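Local coordinates for protein MIP07328p (Drosophila melanogaster, PDB 6FKK) that probably acts as a chemorepellent axon guidance cue that binds semaphorin receptors through its extracellular sema region, at residues 172-177 with 184-189; 211-216 with 250-255; 284-289 with 389-394; 453-458 with 473-478. All blocks are in the same frame, centred on the assembly; numbering follows the deposited sequence.

All four contacts lie in the sema propeller, and they run along the chain in order. Interactions 1 and 2 are neighbours, with centres 13 Å apart. They touch where Ile177 CD1 packs on Phe250 CE1 at 3.7 Å. Interaction 2 meets interaction 3 in the same sheet, with Leu255 CD1 4.2 Å from Phe289 CZ. Interactions 3 and 4 have centres 15 Å apart. A probable hydrogen bond of 3.1 Å joins His392 ND1 to His476 NE2 between them. Interactions 1 and 4 are on opposite sides of the chain centre, with centres 40 Å apart. Interaction 1 touches a NAG of a glycan attached to the protein itself; Arg254 of interaction 2 touches another glycan.

Interaction 1. Residues 172-177 with 184-189; sequences GGDPLI and TEQYDL. With NAG (2-acetamido-2-deoxy-beta-D-glucopyranose), chain E.
Asp174, Leu176 and Ile177, in and just before the outermost strand 175-178 of a three-stranded propeller sheet, meet Thr184, Gln186 and Tyr187 on the loop that follows it. The chain folds back, so the two runs lie 166° apart. The loop makes a type II beta turn from Glu185 to Asp188.

Ile177 and Thr184 share two bonds. Ile177 N donates to Thr184 OG1 over 3.3 Å. Thr184 N returns a weak bond to Ile177 O, which also accepts from Trp247 NE1. A chi1 of 51° sets Thr184 OG1 between its own backbone N and carbonyl carbon. This puts Thr184 OG1 where it meets Ile177 N, and 3.6 Å from Leu176 CB. The methyl CG2 of Thr184 rests 4.1 Å from Ile177 CB.

At the other end, the extended side chain of Gln186 runs across that of Asp174. Gln186 NE2 donates to Asp174 OD2 at 3.2 Å. The bond is bent, at 139°, and reaches the oxygen from above the carboxylate plane. Asp174 OD1 has a salt bridge to Arg183. Tyr187 CE1 approaches Asp174 CG obliquely at 4.1 Å, and Gly173 O sits at the edge of the same ring. Gln186 CG lies over the ring centre.

NAG O4 donates to Gly172 O over 3.0 Å, and NAG O6 is 3.4 Å from Pro175 CB.

Asp174 is thus shared between an amide and a guanidinium group. Arg183, which carries the opposite charge, is probably the stronger partner of Asp174; the bent bond from Gln186 adds a neutral one.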
loop_
_atom_site.group_PDB
_atom_site.type_symbol
_atom_site.label_atom_id
_atom_site.label_comp_id
_atom_site.label_asym_id
_atom_site.label_seq_id
_atom_site.Cartn_x
_atom_site.Cartn_y
_atom_site.Cartn_z
ATOM N N GLY A 172 -9.044 -19.482 -9.183
ATOM C CA GLY A 172 -8.021 -18.461 -9.090
ATOM C C GLY A 172 -7.188 -18.283 -10.337
ATOM O O GLY A 172 -6.023 -17.879 -10.239
ATOM N N GLY A 173 -7.743 -18.568 -11.512
ATOM C CA GLY A 173 -6.983 -18.474 -12.742
ATOM C C GLY A 173 -7.532 -17.472 -13.734
ATOM O O GLY A 173 -7.169 -17.500 -14.914
ATOM N N ASP A 174 -8.410 -16.579 -13.277
ATOM C CA ASP A 174 -8.992 -15.534 -14.119
ATOM C C ASP A 174 -8.881 -14.198 -13.396
ATOM O O ASP A 174 -9.843 -13.730 -12.774
ATOM C CB ASP A 174 -10.447 -15.847 -14.472
ATOM C CG ASP A 174 -11.028 -14.866 -15.474
ATOM O OD1 ASP A 174 -10.255 -14.077 -16.060
ATOM O OD2 ASP A 174 -12.261 -14.883 -15.678
ATOM N N PRO A 175 -7.719 -13.556 -13.462
ATOM C CA PRO A 175 -7.573 -12.229 -12.862
ATOM C C PRO A 175 -8.199 -11.151 -13.732
ATOM O O PRO A 175 -8.204 -11.232 -14.962
ATOM C CB PRO A 175 -6.054 -12.052 -12.779
ATOM C CG PRO A 175 -5.542 -12.849 -13.936
ATOM C CD PRO A 175 -6.462 -14.036 -14.063
ATOM N N LEU A 176 -8.733 -10.125 -13.072
ATOM C CA LEU A 176 -9.342 -9.025 -13.805
ATOM C C LEU A 176 -9.331 -7.763 -12.958
ATOM O O LEU A 176 -9.125 -7.801 -11.743
ATOM C CB LEU A 176 -10.778 -9.355 -14.242
ATOM C CG LEU A 176 -11.820 -9.977 -13.299
ATOM C CD1 LEU A 176 -12.106 -9.153 -12.052
ATOM C CD2 LEU A 176 -13.111 -10.197 -14.066
ATOM N N ILE A 177 -9.559 -6.641 -13.635
ATOM C CA ILE A 177 -9.923 -5.377 -13.008
ATOM C C ILE A 177 -11.287 -4.991 -13.561
ATOM O O ILE A 177 -11.462 -4.904 -14.782
ATOM C CB ILE A 177 -8.880 -4.278 -13.280
ATOM C CG1 ILE A 177 -7.496 -4.719 -12.797
ATOM C CG2 ILE A 177 -9.287 -2.988 -12.599
ATOM C CD1 ILE A 177 -6.418 -3.668 -12.979
ATOM N N THR A 184 -10.970 -6.150 -17.806
ATOM C CA THR A 184 -9.805 -6.440 -18.623
ATOM C C THR A 184 -10.027 -7.720 -19.425
ATOM O O THR A 184 -10.864 -8.562 -19.085
ATOM C CB THR A 184 -8.559 -6.574 -17.752
ATOM O OG1 THR A 184 -8.819 -7.498 -16.687
ATOM C CG2 THR A 184 -8.178 -5.227 -17.165
ATOM N N GLU A 185 -9.258 -7.860 -20.503
ATOM C CA GLU A 185 -9.461 -8.962 -21.436
ATOM C C GLU A 185 -9.202 -10.299 -20.757
ATOM O O GLU A 185 -8.126 -10.525 -20.192
ATOM C CB GLU A 185 -8.556 -8.792 -22.655
ATOM C CG GLU A 185 -8.813 -7.524 -23.464
ATOM C CD GLU A 185 -10.179 -7.505 -24.134
ATOM O OE1 GLU A 185 -11.199 -7.368 -23.426
ATOM O OE2 GLU A 185 -10.232 -7.629 -25.376
ATOM N N GLN A 186 -10.193 -11.182 -20.820
ATOM C CA GLN A 186 -10.107 -12.471 -20.148
ATOM C C GLN A 186 -9.088 -13.372 -20.838
ATOM O O GLN A 186 -9.043 -13.455 -22.068
ATOM C CB GLN A 186 -11.480 -13.139 -20.132
ATOM C CG GLN A 186 -11.519 -14.480 -19.430
ATOM C CD GLN A 186 -12.870 -15.159 -19.548
ATOM O OE1 GLN A 186 -13.565 -15.025 -20.557
ATOM N NE2 GLN A 186 -13.251 -15.892 -18.512
ATOM N N TYR A 187 -8.262 -14.041 -20.029
ATOM C CA TYR A 187 -7.261 -14.992 -20.516
ATOM C C TYR A 187 -6.259 -14.330 -21.462
ATOM O O TYR A 187 -5.719 -14.975 -22.363
ATOM C CB TYR A 187 -7.919 -16.200 -21.194
ATOM C CG TYR A 187 -8.914 -16.940 -20.322
ATOM C CD1 TYR A 187 -8.770 -16.972 -18.939
ATOM C CD2 TYR A 187 -9.999 -17.605 -20.883
ATOM C CE1 TYR A 187 -9.679 -17.645 -18.139
ATOM C CE2 TYR A 187 -10.914 -18.282 -20.092
ATOM C CZ TYR A 187 -10.749 -18.299 -18.722
ATOM O OH TYR A 187 -11.655 -18.971 -17.930
ATOM N N ASP A 188 -6.008 -13.040 -21.265
ATOM C CA ASP A 188 -5.019 -12.294 -22.034
ATOM C C ASP A 188 -3.883 -11.911 -21.099
ATOM O O ASP A 188 -4.085 -11.144 -20.150
ATOM C CB ASP A 188 -5.639 -11.055 -22.679
ATOM C CG ASP A 188 -4.686 -10.344 -23.627
ATOM O OD1 ASP A 188 -3.537 -10.806 -23.789
ATOM O OD2 ASP A 188 -5.091 -9.319 -24.216
ATOM N N LEU A 189 -2.691 -12.443 -21.368
ATOM C CA LEU A 189 -1.548 -12.238 -20.491
ATOM C C LEU A 189 -0.808 -10.934 -20.761
ATOM O O LEU A 189 0.079 -10.575 -19.979
ATOM C CB LEU A 189 -0.582 -13.418 -20.613
ATOM C CG LEU A 189 -1.183 -14.790 -20.297
ATOM C CD1 LEU A 189 -0.159 -15.888 -20.516
ATOM C CD2 LEU A 189 -1.716 -14.831 -18.873
HETATM C C1 NAG E . -4.602 -14.122 -6.121
HETATM C C2 NAG E . -4.635 -15.658 -6.011
HETATM C C3 NAG E . -3.879 -16.318 -7.167
HETATM C C4 NAG E . -4.345 -15.767 -8.507
HETATM C C5 NAG E . -4.213 -14.252 -8.501
HETATM C C6 NAG E . -4.688 -13.611 -9.785
HETATM C C7 NAG E . -2.832 -15.954 -4.344
HETATM C C8 NAG E . -2.493 -16.489 -2.986
HETATM N N2 NAG E . -4.108 -16.107 -4.730
HETATM O O3 NAG E . -4.096 -17.723 -7.123
HETATM O O4 NAG E . -3.557 -16.309 -9.560
HETATM O O5 NAG E . -5.014 -13.715 -7.440
HETATM O O6 NAG E . -4.377 -14.416 -10.914
HETATM O O7 NAG E . -1.991 -15.409 -5.054
#

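Interaction 2. Residues 211-216 with 250-255; sequences FRELSM and FLKARL
Glu213 and Lys252 form a buried salt bridge. Their side chains come from opposite directions and meet at their charged ends. The modelled separation of Glu213 OE1 and Lys252 NZ, 2.5 Å, is very short, and its exact value is doubtful at this resolution.

Both groups have further partners. Lys252 NZ also donates to two backbone carbonyls, Lys190 O and Gln191 O. With Glu213 OE1, these give the ammonium three acceptors. Glu213 OE1 has a second salt bridge, to Arg228 NE. Glu213 OE2 accepts from the backbone N of Asn193. Two cationic groups and one backbone N-H therefore hold the carboxylate, which would favour its charged form in this buried setting.

Both side chains start with CG between the backbone N and the carbonyl carbon (chi1 67° for Glu213 and 60° for Lys252). Extended beyond CG, the two chains reach across strand 225-233 to meet.

Phe211 adds an apolar contact. Lys252 CD comes to the edge of its ring, near the ring plane, with CD 4.3 Å from Phe211 CZ. The Phe211 ring also meets that of Phe197.

Strand 225-233 lies between the two contact strands, 206-214 and 251-259, and pairs antiparallel with both. Phe211 and Glu213 bond through their backbones to Arg228 and Tyr226, and Leu251 bonds to Arg231. Lys252 packs on Ala230. The ion pair thus bridges over strand 225-233, between the two strands that flank it.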
loop_
_atom_site.group_PDB
_atom_site.type_symbol
_atom_site.label_atom_id
_atom_site.label_comp_id
_atom_site.label_asym_id
_atom_site.label_seq_id
_atom_site.Cartn_x
_atom_site.Cartn_y
_atom_site.Cartn_z
ATOM N N PHE A 211 0.506 -3.659 -8.384
ATOM C CA PHE A 211 0.550 -5.112 -8.309
ATOM C C PHE A 211 1.878 -5.603 -8.867
ATOM O O PHE A 211 2.627 -4.856 -9.499
ATOM C CB PHE A 211 -0.620 -5.745 -9.070
ATOM C CG PHE A 211 -0.619 -5.449 -10.545
ATOM C CD1 PHE A 211 -1.194 -4.286 -11.032
ATOM C CD2 PHE A 211 -0.050 -6.338 -11.444
ATOM C CE1 PHE A 211 -1.197 -4.011 -12.388
ATOM C CE2 PHE A 211 -0.049 -6.069 -12.801
ATOM C CZ PHE A 211 -0.624 -4.905 -13.273
ATOM N N ARG A 212 2.156 -6.880 -8.618
ATOM C CA ARG A 212 3.285 -7.581 -9.203
ATOM C C ARG A 212 2.759 -8.709 -10.079
ATOM O O ARG A 212 1.712 -9.298 -9.791
ATOM C CB ARG A 212 4.223 -8.136 -8.124
ATOM C CG ARG A 212 3.548 -9.075 -7.141
ATOM C CD ARG A 212 4.504 -9.503 -6.037
ATOM N NE ARG A 212 3.883 -10.443 -5.106
ATOM C CZ ARG A 212 3.209 -10.080 -4.019
ATOM N NH1 ARG A 212 3.072 -8.795 -3.724
ATOM N NH2 ARG A 212 2.675 -11.000 -3.226
ATOM N N GLU A 213 3.478 -8.999 -11.159
ATOM C CA GLU A 213 3.008 -9.975 -12.131
ATOM C C GLU A 213 4.201 -10.563 -12.868
ATOM O O GLU A 213 5.322 -10.054 -12.786
ATOM C CB GLU A 213 2.026 -9.345 -13.124
ATOM C CG GLU A 213 2.666 -8.317 -14.042
ATOM C CD GLU A 213 1.781 -7.946 -15.217
ATOM O OE1 GLU A 213 2.069 -6.928 -15.881
ATOM O OE2 GLU A 213 0.799 -8.675 -15.478
ATOM N N LEU A 214 3.938 -11.644 -13.599
ATOM C CA LEU A 214 4.950 -12.243 -14.452
ATOM C C LEU A 214 5.250 -11.334 -15.637
ATOM O O LEU A 214 4.416 -10.530 -16.062
ATOM C CB LEU A 214 4.494 -13.615 -14.946
ATOM C CG LEU A 214 4.273 -14.674 -13.864
ATOM C CD1 LEU A 214 3.798 -15.983 -14.480
ATOM C CD2 LEU A 214 5.541 -14.883 -13.046
ATOM N N SER A 215 6.456 -11.472 -16.177
ATOM C CA SER A 215 6.954 -10.575 -17.209
ATOM C C SER A 215 6.912 -11.252 -18.570
ATOM O O SER A 215 7.324 -12.407 -18.712
ATOM C CB SER A 215 8.382 -10.129 -16.901
ATOM O OG SER A 215 8.896 -9.346 -17.964
ATOM N N MET A 216 6.415 -10.522 -19.566
ATOM C CA MET A 216 6.539 -10.917 -20.960
ATOM C C MET A 216 7.675 -10.200 -21.670
ATOM O O MET A 216 8.271 -10.769 -22.590
ATOM C CB MET A 216 5.234 -10.639 -21.712
ATOM C CG MET A 216 4.044 -11.443 -21.232
ATOM S SD MET A 216 2.551 -11.032 -22.157
ATOM C CE MET A 216 3.156 -11.108 -23.843
ATOM N N PHE A 250 -6.958 1.158 -20.380
ATOM C CA PHE A 250 -6.081 0.399 -19.498
ATOM C C PHE A 250 -4.642 0.499 -19.985
ATOM O O PHE A 250 -4.316 0.037 -21.085
ATOM C CB PHE A 250 -6.518 -1.063 -19.420
ATOM C CG PHE A 250 -5.668 -1.899 -18.500
ATOM C CD1 PHE A 250 -5.920 -1.928 -17.138
ATOM C CD2 PHE A 250 -4.620 -2.656 -18.996
ATOM C CE1 PHE A 250 -5.142 -2.697 -16.289
ATOM C CE2 PHE A 250 -3.838 -3.425 -18.153
ATOM C CZ PHE A 250 -4.102 -3.445 -16.796
ATOM N N LEU A 251 -3.785 1.101 -19.163
ATOM C CA LEU A 251 -2.355 1.174 -19.414
ATOM C C LEU A 251 -1.618 0.809 -18.135
ATOM O O LEU A 251 -2.150 0.951 -17.031
ATOM C CB LEU A 251 -1.929 2.571 -19.881
ATOM C CG LEU A 251 -2.517 3.072 -21.199
ATOM C CD1 LEU A 251 -2.114 4.516 -21.441
ATOM C CD2 LEU A 251 -2.056 2.190 -22.343
ATOM N N LYS A 252 -0.384 0.331 -18.288
ATOM C CA LYS A 252 0.446 -0.000 -17.139
ATOM C C LYS A 252 1.902 0.317 -17.446
ATOM O O LYS A 252 2.329 0.326 -18.604
ATOM C CB LYS A 252 0.306 -1.470 -16.727
ATOM C CG LYS A 252 0.692 -2.477 -17.797
ATOM C CD LYS A 252 0.516 -3.898 -17.280
ATOM C CE LYS A 252 0.878 -4.934 -18.332
ATOM N NZ LYS A 252 0.687 -6.323 -17.828
ATOM N N ALA A 253 2.660 0.576 -16.384
ATOM C CA ALA A 253 4.080 0.868 -16.484
ATOM C C ALA A 253 4.807 0.157 -15.356
ATOM O O ALA A 253 4.233 -0.103 -14.295
ATOM C CB ALA A 253 4.354 2.375 -16.425
ATOM N N ARG A 254 6.074 -0.163 -15.595
ATOM C CA ARG A 254 6.882 -0.824 -14.583
ATOM C C ARG A 254 7.352 0.183 -13.542
ATOM O O ARG A 254 7.658 1.335 -13.863
ATOM C CB ARG A 254 8.087 -1.514 -15.221
ATOM C CG ARG A 254 8.961 -2.253 -14.222
ATOM C CD ARG A 254 10.222 -2.796 -14.865
ATOM N NE ARG A 254 11.055 -3.496 -13.891
ATOM C CZ ARG A 254 12.247 -4.016 -14.163
ATOM N NH1 ARG A 254 12.751 -3.918 -15.386
ATOM N NH2 ARG A 254 12.934 -4.635 -13.212
ATOM N N LEU A 255 7.396 -0.255 -12.288
ATOM C CA LEU A 255 7.981 0.537 -11.218
ATOM C C LEU A 255 9.451 0.169 -11.065
ATOM O O LEU A 255 9.818 -1.009 -11.122
ATOM C CB LEU A 255 7.234 0.309 -9.905
ATOM C CG LEU A 255 5.784 0.792 -9.870
ATOM C CD1 LEU A 255 5.144 0.418 -8.547
ATOM C CD2 LEU A 255 5.722 2.293 -10.088
#

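Interaction 3. Residues 284-289 with 389-394; sequences LIYAVF and IAVHPQ
Strands 284-289 and 389-394 run roughly antiparallel, with 147° between their directions and a closest axis approach of 7.4 Å. The nearest CA atoms are those of Val288 and Ile389, 6.8 Å apart. The backbones are not paired, and side chains fill the gap.

Tyr286, Val288, Ile389 and Val391 all point toward the opposite strand. Val391 CG2 sits over one face of the Tyr286 ring in a CH-pi contact. It is 3.9 Å from the ring centroid and 29° off the ring normal. Tyr286 CD1 is the nearest ring atom to that methyl, at 3.5 Å. The valine side chain comes in crosswise to that of the tyrosine.

Ile389 fits beside Tyr286 and Val288. Its CG1 is anti to the backbone N (chi1 -178°) and lies 4.0 Å from Tyr286 CB. Ile389 CB meets Val288 CG2 at 3.8 Å, where the two side chains run antiparallel alongside one another. Tyr286 OH is hydrogen-bonded to Asp404 OD2 on strand 402-410.

Ile406, on that same strand, and Val301 also pack against this group. Apolar packing of this kind between two separate sheets is characteristic of neighbouring blades in a beta-propeller, the fold of the sema domain.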
loop_
_atom_site.group_PDB
_atom_site.type_symbol
_atom_site.label_atom_id
_atom_site.label_comp_id
_atom_site.label_asym_id
_atom_site.label_seq_id
_atom_site.Cartn_x
_atom_site.Cartn_y
_atom_site.Cartn_z
ATOM N N LEU A 284 3.311 11.961 -2.930
ATOM C CA LEU A 284 4.188 10.801 -2.883
ATOM C C LEU A 284 3.407 9.539 -2.546
ATOM O O LEU A 284 2.379 9.583 -1.864
ATOM C CB LEU A 284 5.303 10.995 -1.851
ATOM C CG LEU A 284 6.657 11.502 -2.349
ATOM C CD1 LEU A 284 6.504 12.719 -3.253
ATOM C CD2 LEU A 284 7.561 11.817 -1.163
ATOM N N ILE A 285 3.917 8.410 -3.032
ATOM C CA ILE A 285 3.426 7.085 -2.675
ATOM C C ILE A 285 4.627 6.256 -2.245
ATOM O O ILE A 285 5.543 6.024 -3.045
ATOM C CB ILE A 285 2.684 6.400 -3.835
ATOM C CG1 ILE A 285 1.361 7.112 -4.129
ATOM C CG2 ILE A 285 2.435 4.935 -3.516
ATOM C CD1 ILE A 285 0.527 6.428 -5.193
ATOM N N TYR A 286 4.634 5.827 -0.987
ATOM C CA TYR A 286 5.701 4.987 -0.464
ATOM C C TYR A 286 5.325 3.520 -0.614
ATOM O O TYR A 286 4.192 3.124 -0.326
ATOM C CB TYR A 286 5.974 5.311 1.005
ATOM C CG TYR A 286 6.500 6.709 1.246
ATOM C CD1 TYR A 286 5.640 7.796 1.314
ATOM C CD2 TYR A 286 7.858 6.940 1.419
ATOM C CE1 TYR A 286 6.117 9.073 1.541
ATOM C CE2 TYR A 286 8.343 8.213 1.644
ATOM C CZ TYR A 286 7.469 9.274 1.705
ATOM O OH TYR A 286 7.949 10.544 1.931
ATOM N N ALA A 287 6.283 2.715 -1.067
ATOM C CA ALA A 287 6.039 1.305 -1.325
ATOM C C ALA A 287 7.182 0.467 -0.777
ATOM O O ALA A 287 8.312 0.938 -0.629
ATOM C CB ALA A 287 5.859 1.030 -2.822
ATOM N N VAL A 288 6.868 -0.794 -0.486
ATOM C CA VAL A 288 7.826 -1.762 0.032
ATOM C C VAL A 288 8.076 -2.815 -1.037
ATOM O O VAL A 288 7.127 -3.382 -1.591
ATOM C CB VAL A 288 7.320 -2.408 1.332
ATOM C CG1 VAL A 288 8.187 -3.594 1.702
ATOM C CG2 VAL A 288 7.307 -1.385 2.450
ATOM N N PHE A 289 9.348 -3.076 -1.324
ATOM C CA PHE A 289 9.750 -4.041 -2.337
ATOM C C PHE A 289 10.674 -5.087 -1.728
ATOM O O PHE A 289 11.486 -4.777 -0.850
ATOM C CB PHE A 289 10.469 -3.357 -3.506
ATOM C CG PHE A 289 9.614 -2.393 -4.276
ATOM C CD1 PHE A 289 9.380 -1.115 -3.797
ATOM C CD2 PHE A 289 9.071 -2.756 -5.498
ATOM C CE1 PHE A 289 8.604 -0.224 -4.511
ATOM C CE2 PHE A 289 8.293 -1.868 -6.218
ATOM C CZ PHE A 289 8.058 -0.601 -5.722
ATOM N N ILE A 389 3.893 -0.689 5.490
ATOM C CA ILE A 389 4.381 0.673 5.303
ATOM C C ILE A 389 3.335 1.641 5.841
ATOM O O ILE A 389 2.130 1.403 5.726
ATOM C CB ILE A 389 4.698 0.942 3.815
ATOM C CG1 ILE A 389 5.265 2.350 3.612
ATOM C CG2 ILE A 389 3.462 0.719 2.959
ATOM C CD1 ILE A 389 6.739 2.459 3.914
ATOM N N ALA A 390 3.808 2.728 6.445
ATOM C CA ALA A 390 2.955 3.808 6.920
ATOM C C ALA A 390 3.831 5.038 7.111
ATOM O O ALA A 390 5.022 4.919 7.408
ATOM C CB ALA A 390 2.238 3.441 8.223
ATOM N N VAL A 391 3.237 6.215 6.930
ATOM C CA VAL A 391 3.978 7.472 6.929
ATOM C C VAL A 391 3.278 8.483 7.826
ATOM O O VAL A 391 2.053 8.638 7.761
ATOM C CB VAL A 391 4.123 8.046 5.505
ATOM C CG1 VAL A 391 4.872 9.369 5.539
ATOM C CG2 VAL A 391 4.830 7.059 4.598
ATOM N N HIS A 392 4.063 9.171 8.665
ATOM C CA HIS A 392 3.626 10.382 9.350
ATOM C C HIS A 392 4.245 11.561 8.614
ATOM O O HIS A 392 5.433 11.859 8.818
ATOM C CB HIS A 392 4.051 10.375 10.822
ATOM C CG HIS A 392 3.556 11.555 11.605
ATOM N ND1 HIS A 392 3.861 11.743 12.937
ATOM C CD2 HIS A 392 2.778 12.604 11.246
ATOM C CE1 HIS A 392 3.292 12.856 13.364
ATOM N NE2 HIS A 392 2.630 13.398 12.357
ATOM N N PRO A 393 3.505 12.255 7.756
ATOM C CA PRO A 393 4.132 13.227 6.860
ATOM C C PRO A 393 4.368 14.581 7.507
ATOM O O PRO A 393 3.602 15.043 8.358
ATOM C CB PRO A 393 3.118 13.345 5.718
ATOM C CG PRO A 393 1.809 13.078 6.372
ATOM C CD PRO A 393 2.077 12.059 7.454
ATOM N N GLN A 394 5.466 15.209 7.083
ATOM C CA GLN A 394 5.757 16.615 7.371
ATOM C C GLN A 394 5.814 16.890 8.873
ATOM O O GLN A 394 5.162 17.802 9.388
ATOM C CB GLN A 394 4.749 17.530 6.677
ATOM C CG GLN A 394 4.800 17.457 5.155
ATOM C CD GLN A 394 6.163 17.833 4.593
ATOM O OE1 GLN A 394 6.497 19.014 4.478
ATOM N NE2 GLN A 394 6.957 16.828 4.242
#

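Interaction 4. Residues 453-458 with 473-478; sequences LVISTS and VPLHHC
Leu475 is the centre of this contact, and it touches Ile455 and Thr457 through its two methyls. The apolar part comes first. Leu475 CD1 meets the Ile455 side chain, which it crosses at about a right angle. It is 3.9 Å from Ile455 CG1 and 4.0 Å from Ile455 CD1. The other methyl, Leu475 CD2, reaches Thr457 CG2 at 4.1 Å. Here the leucine and threonine side chains run alongside each other in a common direction. The CB of Leu475 points toward segment 453-458, and CG anti to the backbone N (chi1 -173°) brings CD1 and CD2 against Ile455 and Thr457.

Polar groups here are held by residues outside the two segments. Ser456 OG is hydrogen-bonded to Asp35 O. Leu475 O accepts from Tyr407 OH, and His476 O from Asn460 ND2. His476 ND1 is hydrogen-bonded to Asp492 OD2.

A covalent link follows. Cys478 forms a disulfide with Cys495, in the region of the plexin repeat (PSI).

Strands 452-456 and 469-474 belong to one four-stranded antiparallel sheet, and strand 461-465 lies between them. Leu462 on that strand packs on both Ile455 and Leu475. Strand 18-21, from early in the chain, lies beyond 469-474, consistent with the closure of a propeller by its N-terminal strand. Strand 386-396 of the neighbouring sheet also packs here, with Ala390 on Ile455 and His392 on Thr457 and Leu475.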
loop_
_atom_site.group_PDB
_atom_site.type_symbol
_atom_site.label_atom_id
_atom_site.label_comp_id
_atom_site.label_asym_id
_atom_site.label_seq_id
_atom_site.Cartn_x
_atom_site.Cartn_y
_atom_site.Cartn_z
ATOM N N LEU A 453 -0.195 -1.442 8.789
ATOM C CA LEU A 453 0.137 -0.427 9.781
ATOM C C LEU A 453 -0.815 0.747 9.623
ATOM O O LEU A 453 -1.001 1.252 8.511
ATOM C CB LEU A 453 1.586 0.051 9.637
ATOM C CG LEU A 453 2.696 -0.949 9.963
ATOM C CD1 LEU A 453 4.062 -0.295 9.818
ATOM C CD2 LEU A 453 2.512 -1.512 11.362
ATOM N N VAL A 454 -1.414 1.175 10.731
ATOM C CA VAL A 454 -2.351 2.291 10.754
ATOM C C VAL A 454 -1.822 3.333 11.726
ATOM O O VAL A 454 -1.403 2.994 12.840
ATOM C CB VAL A 454 -3.768 1.840 11.154
ATOM C CG1 VAL A 454 -4.751 2.993 11.017
ATOM C CG2 VAL A 454 -4.201 0.656 10.308
ATOM N N ILE A 455 -1.849 4.596 11.310
ATOM C CA ILE A 455 -1.277 5.691 12.078
ATOM C C ILE A 455 -2.396 6.620 12.524
ATOM O O ILE A 455 -3.178 7.105 11.696
ATOM C CB ILE A 455 -0.224 6.460 11.264
ATOM C CG1 ILE A 455 1.073 5.653 11.172
ATOM C CG2 ILE A 455 0.024 7.829 11.874
ATOM C CD1 ILE A 455 2.195 6.396 10.481
ATOM N N SER A 456 -2.465 6.870 13.829
ATOM C CA SER A 456 -3.349 7.877 14.413
ATOM C C SER A 456 -2.457 8.928 15.065
ATOM O O SER A 456 -1.921 8.706 16.156
ATOM C CB SER A 456 -4.311 7.259 15.421
ATOM O OG SER A 456 -5.102 8.262 16.038
ATOM N N THR A 457 -2.296 10.071 14.396
ATOM C CA THR A 457 -1.372 11.086 14.891
ATOM C C THR A 457 -1.918 11.784 16.129
ATOM O O THR A 457 -1.157 12.110 17.048
ATOM C CB THR A 457 -1.076 12.105 13.792
ATOM O OG1 THR A 457 -2.308 12.587 13.239
ATOM C CG2 THR A 457 -0.244 11.469 12.695
ATOM N N SER A 458 -3.231 12.024 16.172
ATOM C CA SER A 458 -3.810 12.754 17.293
ATOM C C SER A 458 -3.692 11.976 18.597
ATOM O O SER A 458 -3.517 12.578 19.661
ATOM C CB SER A 458 -5.273 13.085 17.003
ATOM O OG SER A 458 -6.060 11.908 16.964
ATOM N N VAL A 473 1.109 0.530 19.764
ATOM C CA VAL A 473 2.376 0.964 20.349
ATOM C C VAL A 473 2.513 2.462 20.102
ATOM O O VAL A 473 1.899 2.990 19.163
ATOM C CB VAL A 473 3.563 0.178 19.767
ATOM C CG1 VAL A 473 3.391 -1.313 20.034
ATOM C CG2 VAL A 473 3.707 0.449 18.277
ATOM N N PRO A 474 3.279 3.191 20.917
ATOM C CA PRO A 474 3.353 4.648 20.738
ATOM C C PRO A 474 3.948 5.031 19.388
ATOM O O PRO A 474 4.947 4.462 18.941
ATOM C CB PRO A 474 4.243 5.104 21.899
ATOM C CG PRO A 474 5.020 3.898 22.298
ATOM C CD PRO A 474 4.070 2.751 22.077
ATOM N N LEU A 475 3.321 6.018 18.746
ATOM C CA LEU A 475 3.820 6.510 17.465
ATOM C C LEU A 475 5.175 7.190 17.617
ATOM O O LEU A 475 6.009 7.120 16.706
ATOM C CB LEU A 475 2.807 7.473 16.845
ATOM C CG LEU A 475 3.073 7.964 15.422
ATOM C CD1 LEU A 475 2.811 6.857 14.411
ATOM C CD2 LEU A 475 2.230 9.190 15.116
ATOM N N HIS A 476 5.411 7.846 18.750
ATOM C CA HIS A 476 6.684 8.492 19.032
ATOM C C HIS A 476 7.001 8.306 20.507
ATOM O O HIS A 476 6.147 8.554 21.363
ATOM C CB HIS A 476 6.646 9.980 18.673
ATOM C CG HIS A 476 6.428 10.245 17.215
ATOM N ND1 HIS A 476 7.441 10.165 16.285
ATOM C CD2 HIS A 476 5.315 10.594 16.529
ATOM C CE1 HIS A 476 6.962 10.452 15.088
ATOM N NE2 HIS A 476 5.673 10.716 15.209
ATOM N N HIS A 477 8.228 7.871 20.798
ATOM C CA HIS A 477 8.623 7.499 22.150
ATOM C C HIS A 477 9.222 8.658 22.936
ATOM O O HIS A 477 10.107 8.432 23.773
ATOM C CB HIS A 477 9.613 6.333 22.103
ATOM C CG HIS A 477 9.185 5.207 21.215
ATOM N ND1 HIS A 477 8.345 4.201 21.640
ATOM C CD2 HIS A 477 9.489 4.923 19.927
ATOM C CE1 HIS A 477 8.146 3.349 20.651
ATOM N NE2 HIS A 477 8.828 3.763 19.600
ATOM N N CYS A 478 8.775 9.892 22.695
ATOM C CA CYS A 478 9.329 11.023 23.436
ATOM C C CYS A 478 9.019 10.902 24.923
ATOM O O CYS A 478 9.911 11.034 25.769
ATOM C CB CYS A 478 8.789 12.348 22.893
ATOM S SG CYS A 478 8.831 12.586 21.097
#